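Local coordinates for geranyltranstransferase (PDB 4WK5), which probably acts as a magnesium-dependent prenyltransferase of the FPP/GGPP synthase family in isoprene biosynthesis, at residues T27-V36 with E76-L87. Residues are numbered along the deposited sequence; the frame is centred on the assembly and turned at random.
Sequences TIERRIEELV and ERLVDVAVAVEL
The helices of 27-36 and 76-87 cross at -68°, their axes 9.9 Å apart, with the CA atoms of Ile32 and Val83 the nearest pair. Arg31 is a knob in the hole formed by Glu76, Val79, Asp80 and Val83. Its chain bends at chi2 (65°) and chi3, which lays the guanidinium over Val79, whose CG1 is 3.8 Å from Arg31 CZ. Two acids meet the edge of that group. Arg31 NH2 donates to the syn lone pair of Glu76 OE2 at 2.8 Å, guanidinium and carboxylate nearly coplanar. Arg31 NH1 reaches Asp80 OD1 at 2.7 Å, bent at the hydrogen (133°). A leucine in place of Arg31 would probably leave Glu76 and Asp80 as neighbouring negative charges without their shared partner. Val83 is the reciprocal knob, among Ile28, Arg31, Ile32 and Leu35. Its CG1 lies 3.5 Å from Leu35 CD1, and its CG2 rests on Arg31 CG. Ile32 CG1 lies 3.7 Å from Leu87 CD2, the side chains running in opposite directions. The salt bridges lie along one side of this apolar seam in the mainly helical FPP/GGPP synthase fold. Glu86 turns its carboxylate to Arg58. Helix 43-53 packs on Ile32 and Val36, Pro61 of helix 59-70 on Ile28, and helix 119-138 on Leu35 and Leu87.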
loop_
_atom_site.group_PDB
_atom_site.type_symbol
_atom_site.label_atom_id
_atom_site.label_comp_id
_atom_site.label_asym_id
_atom_site.label_seq_id
_atom_site.Cartn_x
_atom_site.Cartn_y
_atom_site.Cartn_z
ATOM N N THR A 27 -17.234 -18.037 -5.737
ATOM C CA THR A 27 -16.530 -18.048 -4.457
ATOM C C THR A 27 -15.689 -16.785 -4.286
ATOM O O THR A 27 -15.707 -16.148 -3.221
ATOM C CB THR A 27 -15.636 -19.288 -4.327
ATOM O OG1 THR A 27 -16.470 -20.447 -4.274
ATOM C CG2 THR A 27 -14.790 -19.216 -3.063
ATOM N N ILE A 28 -14.998 -16.401 -5.354
ATOM C CA ILE A 28 -14.195 -15.176 -5.344
ATOM C C ILE A 28 -15.086 -13.944 -5.150
ATOM O O ILE A 28 -14.782 -13.085 -4.322
ATOM C CB ILE A 28 -13.368 -15.038 -6.637
ATOM C CG1 ILE A 28 -12.293 -16.132 -6.687
ATOM C CG2 ILE A 28 -12.705 -13.658 -6.719
ATOM C CD1 ILE A 28 -11.745 -16.378 -8.083
ATOM N N GLU A 29 -16.186 -13.854 -5.891
ATOM C CA GLU A 29 -17.056 -12.679 -5.794
ATOM C C GLU A 29 -17.678 -12.540 -4.411
ATOM O O GLU A 29 -17.813 -11.427 -3.883
ATOM C CB GLU A 29 -18.159 -12.726 -6.854
ATOM C CG GLU A 29 -17.629 -12.783 -8.289
ATOM C CD GLU A 29 -17.054 -11.451 -8.774
ATOM O OE1 GLU A 29 -17.113 -10.441 -8.028
ATOM O OE2 GLU A 29 -16.531 -11.420 -9.905
ATOM N N ARG A 30 -18.082 -13.671 -3.843
ATOM C CA ARG A 30 -18.660 -13.706 -2.504
ATOM C C ARG A 30 -17.683 -13.187 -1.460
ATOM O O ARG A 30 -18.024 -12.330 -0.634
ATOM C CB ARG A 30 -19.082 -15.136 -2.161
ATOM C CG ARG A 30 -19.559 -15.342 -0.729
ATOM C CD ARG A 30 -20.821 -14.561 -0.443
ATOM N NE ARG A 30 -21.447 -14.999 0.804
ATOM C CZ ARG A 30 -22.174 -14.216 1.593
ATOM N NH1 ARG A 30 -22.359 -12.939 1.280
ATOM N NH2 ARG A 30 -22.712 -14.710 2.703
ATOM N N ARG A 31 -16.460 -13.706 -1.491
ATOM C CA ARG A 31 -15.498 -13.302 -0.483
ATOM C C ARG A 31 -15.074 -11.844 -0.669
ATOM O O ARG A 31 -14.957 -11.102 0.309
ATOM C CB ARG A 31 -14.266 -14.210 -0.504
ATOM C CG ARG A 31 -13.194 -13.756 0.478
ATOM C CD ARG A 31 -13.658 -13.860 1.934
ATOM N NE ARG A 31 -13.722 -15.249 2.372
ATOM C CZ ARG A 31 -12.680 -15.930 2.841
ATOM N NH1 ARG A 31 -11.491 -15.349 2.930
ATOM N NH2 ARG A 31 -12.828 -17.195 3.212
ATOM N N ILE A 32 -14.855 -11.416 -1.911
ATOM C CA ILE A 32 -14.340 -10.064 -2.090
ATOM C C ILE A 32 -15.423 -9.025 -1.719
ATOM O O ILE A 32 -15.095 -7.965 -1.182
ATOM C CB ILE A 32 -13.769 -9.837 -3.529
ATOM C CG1 ILE A 32 -12.795 -8.651 -3.527
ATOM C CG2 ILE A 32 -14.865 -9.697 -4.584
ATOM C CD1 ILE A 32 -12.052 -8.449 -4.849
ATOM N N GLU A 33 -16.697 -9.327 -1.959
ATOM C CA GLU A 33 -17.733 -8.370 -1.575
ATOM C C GLU A 33 -17.895 -8.290 -0.059
ATOM O O GLU A 33 -18.257 -7.240 0.476
ATOM C CB GLU A 33 -19.068 -8.716 -2.223
ATOM C CG GLU A 33 -19.120 -8.443 -3.723
ATOM C CD GLU A 33 -18.896 -6.973 -4.110
ATOM O OE1 GLU A 33 -18.864 -6.091 -3.232
ATOM O OE2 GLU A 33 -18.793 -6.698 -5.319
ATOM N N GLU A 34 -17.631 -9.394 0.631
ATOM C CA GLU A 34 -17.649 -9.382 2.094
ATOM C C GLU A 34 -16.595 -8.418 2.638
ATOM O O GLU A 34 -16.856 -7.662 3.592
ATOM C CB GLU A 34 -17.412 -10.784 2.665
ATOM C CG GLU A 34 -18.596 -11.704 2.552
ATOM C CD GLU A 34 -18.287 -13.114 3.023
ATOM O OE1 GLU A 34 -17.094 -13.438 3.218
ATOM O OE2 GLU A 34 -19.246 -13.894 3.209
ATOM N N LEU A 35 -15.418 -8.434 2.022
ATOM C CA LEU A 35 -14.296 -7.628 2.511
ATOM C C LEU A 35 -14.469 -6.138 2.243
ATOM O O LEU A 35 -13.964 -5.309 3.009
ATOM C CB LEU A 35 -12.974 -8.105 1.887
ATOM C CG LEU A 35 -12.530 -9.496 2.336
ATOM C CD1 LEU A 35 -11.318 -9.926 1.533
ATOM C CD2 LEU A 35 -12.209 -9.490 3.816
ATOM N N VAL A 36 -15.159 -5.777 1.167
ATOM C CA VAL A 36 -15.307 -4.351 0.851
ATOM C C VAL A 36 -16.684 -3.754 1.212
ATOM O O VAL A 36 -16.949 -2.572 0.932
ATOM C CB VAL A 36 -15.005 -4.067 -0.649
ATOM C CG1 VAL A 36 -13.545 -4.398 -0.969
ATOM C CG2 VAL A 36 -15.964 -4.826 -1.594
ATOM N N GLU A 76 -9.115 -22.596 2.006
ATOM C CA GLU A 76 -9.329 -21.362 2.764
ATOM C C GLU A 76 -8.187 -20.358 2.631
ATOM O O GLU A 76 -8.419 -19.182 2.335
ATOM C CB GLU A 76 -9.566 -21.685 4.244
ATOM C CG GLU A 76 -9.792 -20.455 5.118
ATOM C CD GLU A 76 -10.833 -19.493 4.552
ATOM O OE1 GLU A 76 -11.868 -19.955 4.025
ATOM O OE2 GLU A 76 -10.612 -18.266 4.640
ATOM N N ARG A 77 -6.964 -20.824 2.860
ATOM C CA ARG A 77 -5.784 -19.979 2.709
ATOM C C ARG A 77 -5.612 -19.565 1.251
ATOM O O ARG A 77 -5.120 -18.476 0.956
ATOM C CB ARG A 77 -4.527 -20.700 3.208
ATOM C CG ARG A 77 -4.451 -20.858 4.720
ATOM C CD ARG A 77 -3.063 -21.306 5.154
ATOM N NE ARG A 77 -2.632 -20.643 6.382
ATOM C CZ ARG A 77 -2.461 -21.259 7.548
ATOM N NH1 ARG A 77 -2.063 -20.571 8.610
ATOM N NH2 ARG A 77 -2.681 -22.561 7.652
ATOM N N LEU A 78 -6.022 -20.442 0.343
ATOM C CA LEU A 78 -5.942 -20.161 -1.085
ATOM C C LEU A 78 -6.892 -19.006 -1.437
ATOM O O LEU A 78 -6.535 -18.092 -2.191
ATOM C CB LEU A 78 -6.286 -21.416 -1.890
ATOM C CG LEU A 78 -5.750 -21.659 -3.297
ATOM C CD1 LEU A 78 -4.229 -21.666 -3.326
ATOM C CD2 LEU A 78 -6.308 -22.981 -3.814
ATOM N N VAL A 79 -8.102 -19.051 -0.885
ATOM C CA VAL A 79 -9.095 -18.005 -1.150
ATOM C C VAL A 79 -8.583 -16.644 -0.684
ATOM O O VAL A 79 -8.728 -15.647 -1.395
ATOM C CB VAL A 79 -10.444 -18.323 -0.471
ATOM C CG1 VAL A 79 -11.366 -17.104 -0.489
ATOM C CG2 VAL A 79 -11.101 -19.527 -1.144
ATOM N N ASP A 80 -7.961 -16.613 0.495
ATOM C CA ASP A 80 -7.356 -15.390 1.027
ATOM C C ASP A 80 -6.341 -14.766 0.076
ATOM O O ASP A 80 -6.384 -13.552 -0.170
ATOM C CB ASP A 80 -6.674 -15.661 2.371
ATOM C CG ASP A 80 -7.663 -15.905 3.489
ATOM O OD1 ASP A 80 -8.831 -15.490 3.354
ATOM O OD2 ASP A 80 -7.257 -16.511 4.503
ATOM N N VAL A 81 -5.442 -15.597 -0.455
ATOM C CA VAL A 81 -4.431 -15.157 -1.404
ATOM C C VAL A 81 -5.096 -14.675 -2.686
ATOM O O VAL A 81 -4.740 -13.614 -3.208
ATOM C CB VAL A 81 -3.415 -16.291 -1.741
ATOM C CG1 VAL A 81 -2.433 -15.856 -2.818
ATOM C CG2 VAL A 81 -2.668 -16.710 -0.479
ATOM N N ALA A 82 -6.057 -15.453 -3.196
ATOM C CA ALA A 82 -6.708 -15.078 -4.442
ATOM C C ALA A 82 -7.399 -13.722 -4.327
ATOM O O ALA A 82 -7.242 -12.879 -5.199
ATOM C CB ALA A 82 -7.712 -16.154 -4.884
ATOM N N VAL A 83 -8.156 -13.512 -3.256
ATOM C CA VAL A 83 -8.853 -12.233 -3.105
ATOM C C VAL A 83 -7.872 -11.090 -2.876
ATOM O O VAL A 83 -8.073 -9.996 -3.409
ATOM C CB VAL A 83 -9.898 -12.298 -1.974
ATOM C CG1 VAL A 83 -10.526 -10.941 -1.754
ATOM C CG2 VAL A 83 -10.964 -13.309 -2.342
ATOM N N ALA A 84 -6.793 -11.340 -2.133
ATOM C CA ALA A 84 -5.741 -10.328 -1.966
ATOM C C ALA A 84 -5.186 -9.874 -3.311
ATOM O O ALA A 84 -5.033 -8.674 -3.559
ATOM C CB ALA A 84 -4.614 -10.854 -1.089
ATOM N N VAL A 85 -4.899 -10.833 -4.193
ATOM C CA VAL A 85 -4.341 -10.491 -5.487
ATOM C C VAL A 85 -5.349 -9.646 -6.266
ATOM O O VAL A 85 -4.989 -8.668 -6.927
ATOM C CB VAL A 85 -3.953 -11.764 -6.274
ATOM C CG1 VAL A 85 -3.681 -11.441 -7.725
ATOM C CG2 VAL A 85 -2.721 -12.425 -5.619
ATOM N N GLU A 86 -6.623 -9.997 -6.167
ATOM C CA GLU A 86 -7.617 -9.246 -6.932
ATOM C C GLU A 86 -7.852 -7.858 -6.332
ATOM O O GLU A 86 -8.062 -6.893 -7.079
ATOM C CB GLU A 86 -8.944 -10.016 -7.026
ATOM C CG GLU A 86 -10.003 -9.366 -7.946
ATOM C CD GLU A 86 -9.603 -9.279 -9.426
ATOM O OE1 GLU A 86 -8.593 -9.879 -9.845
ATOM O OE2 GLU A 86 -10.310 -8.579 -10.179
ATOM N N LEU A 87 -7.824 -7.738 -5.004
ATOM C CA LEU A 87 -7.917 -6.419 -4.374
ATOM C C LEU A 87 -6.761 -5.522 -4.818
ATOM O O LEU A 87 -6.947 -4.337 -5.115
ATOM C CB LEU A 87 -7.932 -6.549 -2.850
ATOM C CG LEU A 87 -9.231 -7.134 -2.271
ATOM C CD1 LEU A 87 -9.014 -7.532 -0.816
ATOM C CD2 LEU A 87 -10.372 -6.128 -2.377
#